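Local coordinates for protein flavin prenyltransferase UbiX (PDB 2EJB) that probably catalyses the metal-independent transfer of a dimethylallyl group from dimethylallyl monophosphate to FMN, making the prenylated flavin cofactor used by the decarboxylase UbiD, at residues T70-L73 against S77-V80; L95-N100 against L106-G111. All blocks are in the same frame, centred on the assembly; numbering follows the deposited sequence.

Contact 1 (T70-L73 against S77-V80); sequences TSPL and SRLV
The R78 guanidinium meets segment 70-73 at its edge: P72 CB lies in the guanidinium plane, 3.2 Å from R78 NH1. P72 CG follows at 3.6 Å from the same R78 NH1, which places one corner of the planar group against two ring methylenes. The two side chains run obliquely past each other. In this conformer R78 CG stands beside the backbone N (chi1 -65°), and a bend at chi2 (-67°) swings the far end over to the proline; R78 also touches a crystal neighbour, so the lattice may contribute to its placing. The root of the same chain makes a further close approach, R78 CB to P72 O at 3.3 Å. Deeper in, L73 and L79 meet more loosely, with L73 CD2 4.3 Å from L79 CD2 and L73 O 3.9 Å from L79 CG. Within 70-73, a weak hydrogen bond of 3.3 Å from L73 N to S71 OG spans the start of the short 3-10 segment. The two leucines are buried, L73 touching V110 of helix 106-117 and Y82 of strand 82-90, and L79 touching V113 and V85. These partners place the turn within the beta-alpha-beta crossover that carries the chain from edge strand 61-65 to strand 82-90 of the parallel sheet. No hydrogen bond or salt bridge joins the two segments, and just 195 Å² is buried between them; the R78 charge therefore gains no anionic mate from 70-73, and what passes directly between the segments is van der Waals contact.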
loop_
_atom_site.group_PDB
_atom_site.type_symbol
_atom_site.label_atom_id
_atom_site.label_comp_id
_atom_site.label_asym_id
_atom_site.label_seq_id
_atom_site.Cartn_x
_atom_site.Cartn_y
_atom_site.Cartn_z
ATOM N N THR A 70 -14.559 29.640 -1.715
ATOM C CA THR A 70 -14.386 30.906 -1.007
ATOM C C THR A 70 -13.732 30.547 0.316
ATOM O O THR A 70 -13.209 31.407 1.028
ATOM C CB THR A 70 -15.734 31.616 -0.717
ATOM O OG1 THR A 70 -16.450 30.911 0.306
ATOM C CG2 THR A 70 -16.584 31.681 -1.968
ATOM N N SER A 71 -13.773 29.256 0.626
ATOM C CA SER A 71 -13.192 28.706 1.844
ATOM C C SER A 71 -11.823 29.305 2.131
ATOM O O SER A 71 -11.043 29.563 1.216
ATOM C CB SER A 71 -13.056 27.187 1.706
ATOM O OG SER A 71 -12.352 26.637 2.805
ATOM N N PRO A 72 -11.515 29.543 3.414
ATOM C CA PRO A 72 -10.215 30.112 3.775
ATOM C C PRO A 72 -9.090 29.210 3.287
ATOM O O PRO A 72 -8.035 29.685 2.870
ATOM C CB PRO A 72 -10.270 30.158 5.297
ATOM C CG PRO A 72 -11.729 30.327 5.579
ATOM C CD PRO A 72 -12.355 29.361 4.608
ATOM N N LEU A 73 -9.333 27.904 3.339
ATOM C CA LEU A 73 -8.345 26.916 2.925
ATOM C C LEU A 73 -7.877 27.087 1.489
ATOM O O LEU A 73 -6.816 26.587 1.118
ATOM C CB LEU A 73 -8.900 25.502 3.095
ATOM C CG LEU A 73 -9.320 25.052 4.496
ATOM C CD1 LEU A 73 -9.745 23.592 4.429
ATOM C CD2 LEU A 73 -8.169 25.234 5.489
ATOM N N SER A 77 -2.541 32.748 1.628
ATOM C CA SER A 77 -2.331 33.653 2.752
ATOM C C SER A 77 -2.842 33.029 4.049
ATOM O O SER A 77 -2.307 33.288 5.125
ATOM C CB SER A 77 -3.043 34.985 2.495
ATOM O OG SER A 77 -4.420 34.786 2.221
ATOM N N ARG A 78 -3.876 32.201 3.938
ATOM C CA ARG A 78 -4.452 31.532 5.100
ATOM C C ARG A 78 -3.785 30.183 5.366
ATOM O O ARG A 78 -3.463 29.852 6.504
ATOM C CB ARG A 78 -5.954 31.294 4.891
ATOM C CG ARG A 78 -6.805 32.548 4.797
ATOM C CD ARG A 78 -6.832 33.302 6.115
ATOM N NE ARG A 78 -7.702 34.473 6.051
ATOM C CZ ARG A 78 -9.024 34.424 5.914
ATOM N NH1 ARG A 78 -9.649 33.256 5.828
ATOM N NH2 ARG A 78 -9.725 35.547 5.861
ATOM N N LEU A 79 -3.579 29.410 4.308
ATOM C CA LEU A 79 -2.994 28.081 4.435
ATOM C C LEU A 79 -1.575 28.011 4.987
ATOM O O LEU A 79 -1.212 27.028 5.633
ATOM C CB LEU A 79 -3.047 27.361 3.085
ATOM C CG LEU A 79 -3.520 25.895 3.040
ATOM C CD1 LEU A 79 -2.409 25.014 2.490
ATOM C CD2 LEU A 79 -3.974 25.418 4.417
ATOM N N VAL A 80 -0.773 29.043 4.750
ATOM C CA VAL A 80 0.608 29.035 5.226
ATOM C C VAL A 80 0.737 28.936 6.744
ATOM O O VAL A 80 1.816 28.658 7.259
ATOM C CB VAL A 80 1.383 30.293 4.745
ATOM C CG1 VAL A 80 1.404 30.338 3.224
ATOM C CG2 VAL A 80 0.743 31.566 5.314
#

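Contact 2 (L95-N100 against L106-G111); sequences LSCIAN and LIHRVG
C97 sets its CB almost squarely over one face of the H108 imidazole, 3.6 Å from the ring centroid and 5° off the normal, a clear CH-pi contact. With C97 SG beside the backbone N (chi1 -71°), the sulfur slants toward one end of the ring, 3.5 Å from H108 CE1, and lies oblique to the ring normal. Next to this pair, I98 lies along the opposing helix: its CG1 comes 4.2 Å from H108 CA, while I98 CD1 reaches G111 CA at the same 4.2 Å, a close approach made possible because G111 carries no side chain. The axes of segments 95-100 and 106-111 approach to 8.9 Å, crossing at -42°. H108 ND1 accepts a hydrogen bond from K104 N in the connecting loop, which fixes the ring's rotation beside C97. Were H108 an alanine, C97 would probably lose the ring it covers and K104 N its side-chain acceptor. Nearest side-chain atoms of H108 and T94, a predicted FMN-binding residue, are about 4 Å apart. Dispersion and sulfur-aromatic contact thus join helices 92-100 and 106-117, while the bond at ND1 would probably put the proton of a neutral H108 ring on NE2.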
loop_
_atom_site.group_PDB
_atom_site.type_symbol
_atom_site.label_atom_id
_atom_site.label_comp_id
_atom_site.label_asym_id
_atom_site.label_seq_id
_atom_site.Cartn_x
_atom_site.Cartn_y
_atom_site.Cartn_z
ATOM N N LEU A 95 -5.562 12.032 -6.357
ATOM C CA LEU A 95 -4.113 11.966 -6.473
ATOM C C LEU A 95 -3.700 12.548 -7.814
ATOM O O LEU A 95 -2.773 13.356 -7.901
ATOM C CB LEU A 95 -3.632 10.514 -6.384
ATOM C CG LEU A 95 -2.198 10.263 -6.868
ATOM C CD1 LEU A 95 -1.204 11.055 -6.008
ATOM C CD2 LEU A 95 -1.893 8.770 -6.823
ATOM N N SER A 96 -4.406 12.135 -8.861
ATOM C CA SER A 96 -4.121 12.593 -10.212
ATOM C C SER A 96 -4.402 14.085 -10.349
ATOM O O SER A 96 -3.558 14.840 -10.828
ATOM C CB SER A 96 -4.957 11.801 -11.223
ATOM O OG SER A 96 -4.680 12.213 -12.549
ATOM N N CYS A 97 -5.580 14.512 -9.918
ATOM C CA CYS A 97 -5.927 15.922 -10.004
ATOM C C CYS A 97 -4.871 16.829 -9.372
ATOM O O CYS A 97 -4.453 17.816 -9.980
ATOM C CB CYS A 97 -7.301 16.165 -9.373
ATOM S SG CYS A 97 -8.657 15.488 -10.388
ATOM N N ILE A 98 -4.422 16.481 -8.170
ATOM C CA ILE A 98 -3.418 17.279 -7.475
ATOM C C ILE A 98 -2.060 17.221 -8.180
ATOM O O ILE A 98 -1.406 18.249 -8.351
ATOM C CB ILE A 98 -3.284 16.820 -5.997
ATOM C CG1 ILE A 98 -4.594 17.104 -5.253
ATOM C CG2 ILE A 98 -2.144 17.548 -5.310
ATOM C CD1 ILE A 98 -4.623 16.583 -3.817
ATOM N N ALA A 99 -1.654 16.026 -8.605
ATOM C CA ALA A 99 -0.385 15.841 -9.304
ATOM C C ALA A 99 -0.346 16.605 -10.623
ATOM O O ALA A 99 0.721 17.012 -11.073
ATOM C CB ALA A 99 -0.139 14.356 -9.566
ATOM N N ASN A 100 -1.506 16.781 -11.247
ATOM C CA ASN A 100 -1.594 17.489 -12.520
ATOM C C ASN A 100 -2.077 18.929 -12.384
ATOM O O ASN A 100 -2.077 19.683 -13.356
ATOM C CB ASN A 100 -2.503 16.715 -13.486
ATOM C CG ASN A 100 -1.834 15.466 -14.032
ATOM O OD1 ASN A 100 -0.821 15.557 -14.725
ATOM N ND2 ASN A 100 -2.390 14.300 -13.721
ATOM N N LEU A 106 -12.777 21.766 -4.035
ATOM C CA LEU A 106 -11.975 22.489 -3.058
ATOM C C LEU A 106 -10.748 21.691 -2.637
ATOM O O LEU A 106 -9.655 22.242 -2.499
ATOM C CB LEU A 106 -12.816 22.810 -1.823
ATOM C CG LEU A 106 -12.086 23.495 -0.660
ATOM C CD1 LEU A 106 -11.495 24.818 -1.126
ATOM C CD2 LEU A 106 -13.052 23.713 0.496
ATOM N N ILE A 107 -10.940 20.393 -2.431
ATOM C CA ILE A 107 -9.858 19.502 -2.021
ATOM C C ILE A 107 -8.660 19.588 -2.964
ATOM O O ILE A 107 -7.509 19.644 -2.522
ATOM C CB ILE A 107 -10.353 18.034 -1.958
ATOM C CG1 ILE A 107 -11.406 17.898 -0.852
ATOM C CG2 ILE A 107 -9.184 17.082 -1.690
ATOM C CD1 ILE A 107 -11.914 16.476 -0.668
ATOM N N HIS A 108 -8.930 19.597 -4.262
ATOM C CA HIS A 108 -7.855 19.678 -5.240
ATOM C C HIS A 108 -7.164 21.020 -5.081
ATOM O O HIS A 108 -5.938 21.103 -5.096
ATOM C CB HIS A 108 -8.427 19.522 -6.649
ATOM C CG HIS A 108 -9.187 18.248 -6.848
ATOM N ND1 HIS A 108 -10.070 18.057 -7.881
ATOM C CD2 HIS A 108 -9.182 17.094 -6.133
ATOM C CE1 HIS A 108 -10.584 16.840 -7.800
ATOM N NE2 HIS A 108 -10.060 16.239 -6.751
ATOM N N ARG A 109 -7.962 22.069 -4.902
ATOM C CA ARG A 109 -7.429 23.415 -4.729
ATOM C C ARG A 109 -6.498 23.489 -3.522
ATOM O O ARG A 109 -5.414 24.082 -3.596
ATOM C CB ARG A 109 -8.577 24.415 -4.552
ATOM C CG ARG A 109 -8.131 25.830 -4.204
ATOM C CD ARG A 109 -7.297 26.456 -5.316
ATOM N NE ARG A 109 -6.790 27.772 -4.931
ATOM C CZ ARG A 109 -5.952 28.501 -5.663
ATOM N NH1 ARG A 109 -5.518 28.051 -6.833
ATOM N NH2 ARG A 109 -5.542 29.680 -5.220
ATOM N N VAL A 110 -6.922 22.889 -2.412
ATOM C CA VAL A 110 -6.128 22.905 -1.187
ATOM C C VAL A 110 -4.788 22.205 -1.401
ATOM O O VAL A 110 -3.775 22.586 -0.816
ATOM C CB VAL A 110 -6.886 22.230 -0.024
ATOM C CG1 VAL A 110 -6.018 22.213 1.234
ATOM C CG2 VAL A 110 -8.188 22.982 0.242
ATOM N N GLY A 111 -4.790 21.175 -2.240
ATOM C CA GLY A 111 -3.556 20.469 -2.521
ATOM C C GLY A 111 -2.637 21.376 -3.320
ATOM O O GLY A 111 -1.436 21.436 -3.076
#

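Contact 2 belongs to the core: all five of its touching residues are buried, and its centre lies about 11 Å from that of the chain. Contact 1 sits farther out, about 17 Å between the same kinds of centre, and combines a buried leucine pair with an outer proline-arginine contact. The chemistry follows: aliphatic groups and one charged edge in contact 1, a ring face and sulfur between regular helices in contact 2. Neither has a hydrogen bond across its segments. Helix 106-117 supplies one segment of contact 2 and is a surface on which contact 1 packs, S71 CB to L106 CD2 at 3.7 Å and L73 CB to V110 CG2 at 3.9 Å. Only contact 2 adjoins predicted FMN-binding residues.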